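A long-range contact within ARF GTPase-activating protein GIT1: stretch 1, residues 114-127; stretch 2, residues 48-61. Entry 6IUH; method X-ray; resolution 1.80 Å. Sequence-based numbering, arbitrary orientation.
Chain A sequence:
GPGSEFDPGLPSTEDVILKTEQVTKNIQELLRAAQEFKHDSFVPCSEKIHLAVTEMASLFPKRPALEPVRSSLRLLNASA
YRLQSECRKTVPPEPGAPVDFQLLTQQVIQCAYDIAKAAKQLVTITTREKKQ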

# COMPACT_ATOMS: atom_id res chain seq x y z
N ASP A 114 -4.94 2.71 -0.22
CA ASP A 114 -4.88 2.85 -1.67
C ASP A 114 -3.73 2.05 -2.28
O ASP A 114 -3.84 1.60 -3.42
CB ASP A 114 -4.77 4.33 -2.06
CG ASP A 114 -6.11 5.04 -2.06
OD1 ASP A 114 -7.15 4.34 -2.09
OD2 ASP A 114 -6.14 6.29 -2.03
N ILE A 115 -2.65 1.88 -1.53
CA ILE A 115 -1.55 1.04 -1.99
C ILE A 115 -2.03 -0.41 -2.10
O ILE A 115 -1.81 -1.07 -3.12
CB ILE A 115 -0.33 1.10 -1.05
CG1 ILE A 115 0.28 2.50 -1.05
CG2 ILE A 115 0.73 0.09 -1.48
CD1 ILE A 115 1.39 2.68 -0.05
N ALA A 116 -2.69 -0.89 -1.05
CA ALA A 116 -3.27 -2.22 -1.05
C ALA A 116 -4.32 -2.38 -2.14
O ALA A 116 -4.39 -3.41 -2.81
CB ALA A 116 -3.87 -2.54 0.31
N LYS A 117 -5.14 -1.34 -2.32
CA LYS A 117 -6.17 -1.34 -3.36
C LYS A 117 -5.57 -1.54 -4.74
O LYS A 117 -6.02 -2.39 -5.51
CB LYS A 117 -6.96 -0.03 -3.32
CG LYS A 117 -8.20 0.00 -4.21
CD LYS A 117 -8.91 1.34 -4.08
CE LYS A 117 -10.25 1.35 -4.79
NZ LYS A 117 -10.95 2.65 -4.60
N ALA A 118 -4.54 -0.75 -5.04
CA ALA A 118 -3.84 -0.84 -6.32
C ALA A 118 -3.17 -2.20 -6.48
O ALA A 118 -3.20 -2.79 -7.56
CB ALA A 118 -2.82 0.28 -6.44
N ALA A 119 -2.55 -2.69 -5.41
CA ALA A 119 -1.86 -3.97 -5.45
C ALA A 119 -2.83 -5.10 -5.77
O ALA A 119 -2.54 -5.97 -6.59
CB ALA A 119 -1.16 -4.24 -4.12
N LYS A 120 -4.00 -5.06 -5.13
CA LYS A 120 -5.06 -6.03 -5.39
C LYS A 120 -5.52 -5.98 -6.85
O LYS A 120 -5.72 -7.02 -7.48
CB LYS A 120 -6.26 -5.78 -4.47
CG LYS A 120 -7.36 -6.82 -4.59
CD LYS A 120 -8.62 -6.39 -3.84
CE LYS A 120 -9.18 -5.10 -4.43
NZ LYS A 120 -10.34 -4.59 -3.66
N GLN A 121 -5.68 -4.77 -7.38
CA GLN A 121 -6.10 -4.60 -8.77
C GLN A 121 -5.09 -5.24 -9.71
O GLN A 121 -5.46 -5.92 -10.66
CB GLN A 121 -6.28 -3.12 -9.10
CG GLN A 121 -7.47 -2.48 -8.40
CD GLN A 121 -7.50 -0.97 -8.55
OE1 GLN A 121 -6.63 -0.37 -9.19
NE2 GLN A 121 -8.49 -0.34 -7.94
N LEU A 122 -3.81 -5.03 -9.43
CA LEU A 122 -2.74 -5.59 -10.24
C LEU A 122 -2.71 -7.11 -10.19
O LEU A 122 -2.42 -7.76 -11.20
CB LEU A 122 -1.39 -5.02 -9.79
CG LEU A 122 -1.19 -3.54 -10.12
CD1 LEU A 122 0.02 -2.97 -9.38
CD2 LEU A 122 -1.04 -3.34 -11.62
N VAL A 123 -3.01 -7.67 -9.02
CA VAL A 123 -3.12 -9.12 -8.88
C VAL A 123 -4.24 -9.65 -9.76
O VAL A 123 -4.07 -10.64 -10.47
CB VAL A 123 -3.38 -9.53 -7.41
CG1 VAL A 123 -3.73 -11.01 -7.33
CG2 VAL A 123 -2.16 -9.23 -6.55
N THR A 124 -5.38 -8.97 -9.71
CA THR A 124 -6.55 -9.36 -10.49
C THR A 124 -6.28 -9.28 -11.99
O THR A 124 -6.60 -10.21 -12.73
CB THR A 124 -7.77 -8.48 -10.15
OG1 THR A 124 -8.14 -8.68 -8.78
CG2 THR A 124 -8.95 -8.82 -11.05
N ILE A 125 -5.70 -8.16 -12.42
CA ILE A 125 -5.37 -7.96 -13.83
C ILE A 125 -4.47 -9.08 -14.35
O ILE A 125 -4.73 -9.65 -15.41
CB ILE A 125 -4.65 -6.62 -14.06
CG1 ILE A 125 -5.58 -5.45 -13.77
CG2 ILE A 125 -4.13 -6.53 -15.49
CD1 ILE A 125 -4.85 -4.13 -13.58
N THR A 126 -3.43 -9.39 -13.59
CA THR A 126 -2.45 -10.38 -14.01
C THR A 126 -3.09 -11.76 -14.16
O THR A 126 -2.85 -12.46 -15.14
CB THR A 126 -1.29 -10.46 -13.01
OG1 THR A 126 -0.61 -9.20 -12.97
CG2 THR A 126 -0.31 -11.54 -13.42
N THR A 127 -3.93 -12.13 -13.19
CA THR A 127 -4.57 -13.44 -13.19
C THR A 127 -5.54 -13.63 -14.36
O THR A 127 -5.61 -14.72 -14.94
CB THR A 127 -5.34 -13.68 -11.88
OG1 THR A 127 -4.46 -13.44 -10.77
CG2 THR A 127 -5.85 -15.11 -11.81
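Stretch 2, residues 48-61: KIHLAVTEMASLFP

Stretch 2 enters already helical and runs in nearly the same direction as the stretch 1 helix. The two axes cross at 22° and approach no closer than 12.1 Å, a wide spacing, filled by the side chains between the axes. In register, the CA of Ile115 lies 8.3 Å from the CA of Val53, and the CA of Ala119 lies 8.5 Å from the CA of Met56. A type I turn spans Ala57 to Phe60, with Phe60 N donating a hydrogen bond to Ala57 O at 3.1 Å, and leads into an extended backbone at Phe60 (phi/psi -100/156) and Pro61.

No hydrogen bond crosses between the stretches; the contact is one of apolar packing. Ile49, Val53 and Met56 follow one another at intervals of four and three residues, so all three point their CA-to-CB bonds toward stretch 1. Ile49 adopts m at chi1 and t at chi2, and its CG2 lies 3.9 Å from CD1 of Ile115. Val53, with chi1 near t at 161°, sets its CG2 3.9 Å from CG2 of Ile115. Ile115, itself m,t, thus meets two beta-branched residues one helical turn apart; their apolar methyls suit a buried interface, and branching at CB limits the rotamers available to them on a helix.

Met56 spans the gap differently. Its three chi angles are all t (-177°, 177° and 179°), so the unbranched chain is fully extended and carries CE to stretch 1. There Met56 CE lies 4.0 Å from CB of Ala119, 3.7 Å from the Ala119 backbone O and 3.8 Å from CB of Leu122. The short side chain of Ala119 leaves this methyl close to the helix backbone, and methionine supplies the necessary reach without a charge to bury.

Beyond the turn, Phe60 continues the contact. With chi1 at -63° (m) and chi2 at 87°, its CA-to-CB bond points toward stretch 1, and the ring reaches it at CZ, which meets two residues. CD2 of Leu122 lies over one face, 3.9 Å from Phe60 CZ; the m,t rotamer of this leucine is a common one on helices. Thr126 OG1 lies at the ring edge, near its plane, 3.8 Å from Phe60 CZ. With chi1 at -62° (m), Thr126 OG1 also donates a hydrogen bond to Leu122 O at 2.9 Å, so the hydroxyl beside the aromatic ring has a polar partner within its own helix.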

# COMPACT_ATOMS: atom_id res chain seq x y z
N LYS A 48 10.22 0.66 3.77
CA LYS A 48 10.11 -0.75 3.42
C LYS A 48 8.94 -0.96 2.47
O LYS A 48 9.00 -1.79 1.56
CB LYS A 48 9.97 -1.61 4.67
CG LYS A 48 11.18 -1.55 5.59
CD LYS A 48 10.92 -2.24 6.92
CE LYS A 48 10.71 -3.73 6.75
NZ LYS A 48 10.53 -4.42 8.07
N ILE A 49 7.87 -0.21 2.69
CA ILE A 49 6.71 -0.25 1.80
C ILE A 49 7.07 0.32 0.43
O ILE A 49 6.78 -0.30 -0.60
CB ILE A 49 5.52 0.52 2.39
CG1 ILE A 49 4.99 -0.19 3.63
CG2 ILE A 49 4.40 0.67 1.36
CD1 ILE A 49 3.90 0.56 4.34
N HIS A 50 7.70 1.49 0.42
CA HIS A 50 8.08 2.14 -0.83
C HIS A 50 8.99 1.25 -1.66
O HIS A 50 8.88 1.20 -2.89
CB HIS A 50 8.78 3.48 -0.55
CG HIS A 50 8.98 4.32 -1.78
ND1 HIS A 50 10.11 4.24 -2.55
CD2 HIS A 50 8.19 5.25 -2.36
CE1 HIS A 50 10.01 5.09 -3.56
NE2 HIS A 50 8.85 5.71 -3.47
N LEU A 51 9.88 0.53 -0.99
CA LEU A 51 10.77 -0.42 -1.66
C LEU A 51 9.99 -1.58 -2.24
O LEU A 51 10.22 -2.00 -3.38
CB LEU A 51 11.83 -0.94 -0.68
CG LEU A 51 12.73 -2.06 -1.20
CD1 LEU A 51 13.54 -1.59 -2.41
CD2 LEU A 51 13.65 -2.57 -0.10
N ALA A 52 9.05 -2.11 -1.46
CA ALA A 52 8.22 -3.22 -1.90
C ALA A 52 7.37 -2.82 -3.10
O ALA A 52 7.11 -3.63 -3.99
CB ALA A 52 7.34 -3.72 -0.76
N VAL A 53 6.94 -1.56 -3.11
CA VAL A 53 6.13 -1.03 -4.19
C VAL A 53 6.96 -0.90 -5.47
O VAL A 53 6.49 -1.23 -6.56
CB VAL A 53 5.51 0.34 -3.81
CG1 VAL A 53 5.06 1.10 -5.05
CG2 VAL A 53 4.35 0.14 -2.84
N THR A 54 8.20 -0.43 -5.32
CA THR A 54 9.11 -0.28 -6.46
C THR A 54 9.40 -1.62 -7.13
O THR A 54 9.43 -1.71 -8.36
CB THR A 54 10.43 0.38 -6.02
OG1 THR A 54 10.17 1.68 -5.47
CG2 THR A 54 11.38 0.52 -7.20
N GLU A 55 9.61 -2.65 -6.32
CA GLU A 55 9.89 -3.98 -6.83
C GLU A 55 8.68 -4.59 -7.52
O GLU A 55 8.81 -5.29 -8.52
CB GLU A 55 10.36 -4.91 -5.71
CG GLU A 55 11.70 -4.52 -5.10
CD GLU A 55 12.22 -5.56 -4.12
OE1 GLU A 55 11.57 -6.61 -3.97
OE2 GLU A 55 13.28 -5.32 -3.50
N MET A 56 7.49 -4.32 -6.99
CA MET A 56 6.28 -4.82 -7.61
C MET A 56 6.04 -4.11 -8.94
O MET A 56 5.70 -4.74 -9.94
CB MET A 56 5.07 -4.64 -6.69
CG MET A 56 3.79 -5.22 -7.25
SD MET A 56 2.41 -5.07 -6.11
CE MET A 56 1.09 -5.81 -7.09
N ALA A 57 6.23 -2.79 -8.94
CA ALA A 57 6.05 -2.01 -10.16
C ALA A 57 7.02 -2.44 -11.25
O ALA A 57 6.70 -2.40 -12.44
CB ALA A 57 6.21 -0.52 -9.86
N SER A 58 8.22 -2.86 -10.85
CA SER A 58 9.25 -3.25 -11.80
C SER A 58 8.93 -4.57 -12.51
O SER A 58 9.58 -4.91 -13.50
CB SER A 58 10.61 -3.36 -11.10
OG SER A 58 10.62 -4.43 -10.16
N LEU A 59 7.93 -5.29 -12.02
CA LEU A 59 7.49 -6.52 -12.67
C LEU A 59 6.80 -6.23 -13.99
O LEU A 59 6.73 -7.08 -14.88
CB LEU A 59 6.52 -7.30 -11.76
CG LEU A 59 7.07 -7.96 -10.50
CD1 LEU A 59 5.96 -8.72 -9.81
CD2 LEU A 59 8.23 -8.89 -10.85
N PHE A 60 6.28 -5.01 -14.11
CA PHE A 60 5.50 -4.61 -15.27
C PHE A 60 6.36 -3.79 -16.23
O PHE A 60 7.36 -3.20 -15.81
CB PHE A 60 4.26 -3.83 -14.82
CG PHE A 60 3.32 -4.64 -13.97
CD1 PHE A 60 3.49 -4.73 -12.60
CD2 PHE A 60 2.27 -5.33 -14.56
CE1 PHE A 60 2.63 -5.48 -11.82
CE2 PHE A 60 1.40 -6.08 -13.78
CZ PHE A 60 1.58 -6.16 -12.41
N PRO A 61 5.98 -3.76 -17.52
CA PRO A 61 6.75 -3.01 -18.52
C PRO A 61 6.88 -1.54 -18.15
O PRO A 61 6.02 -1.01 -17.45
CB PRO A 61 5.92 -3.17 -19.80
CG PRO A 61 5.18 -4.44 -19.60
CD PRO A 61 4.86 -4.50 -18.13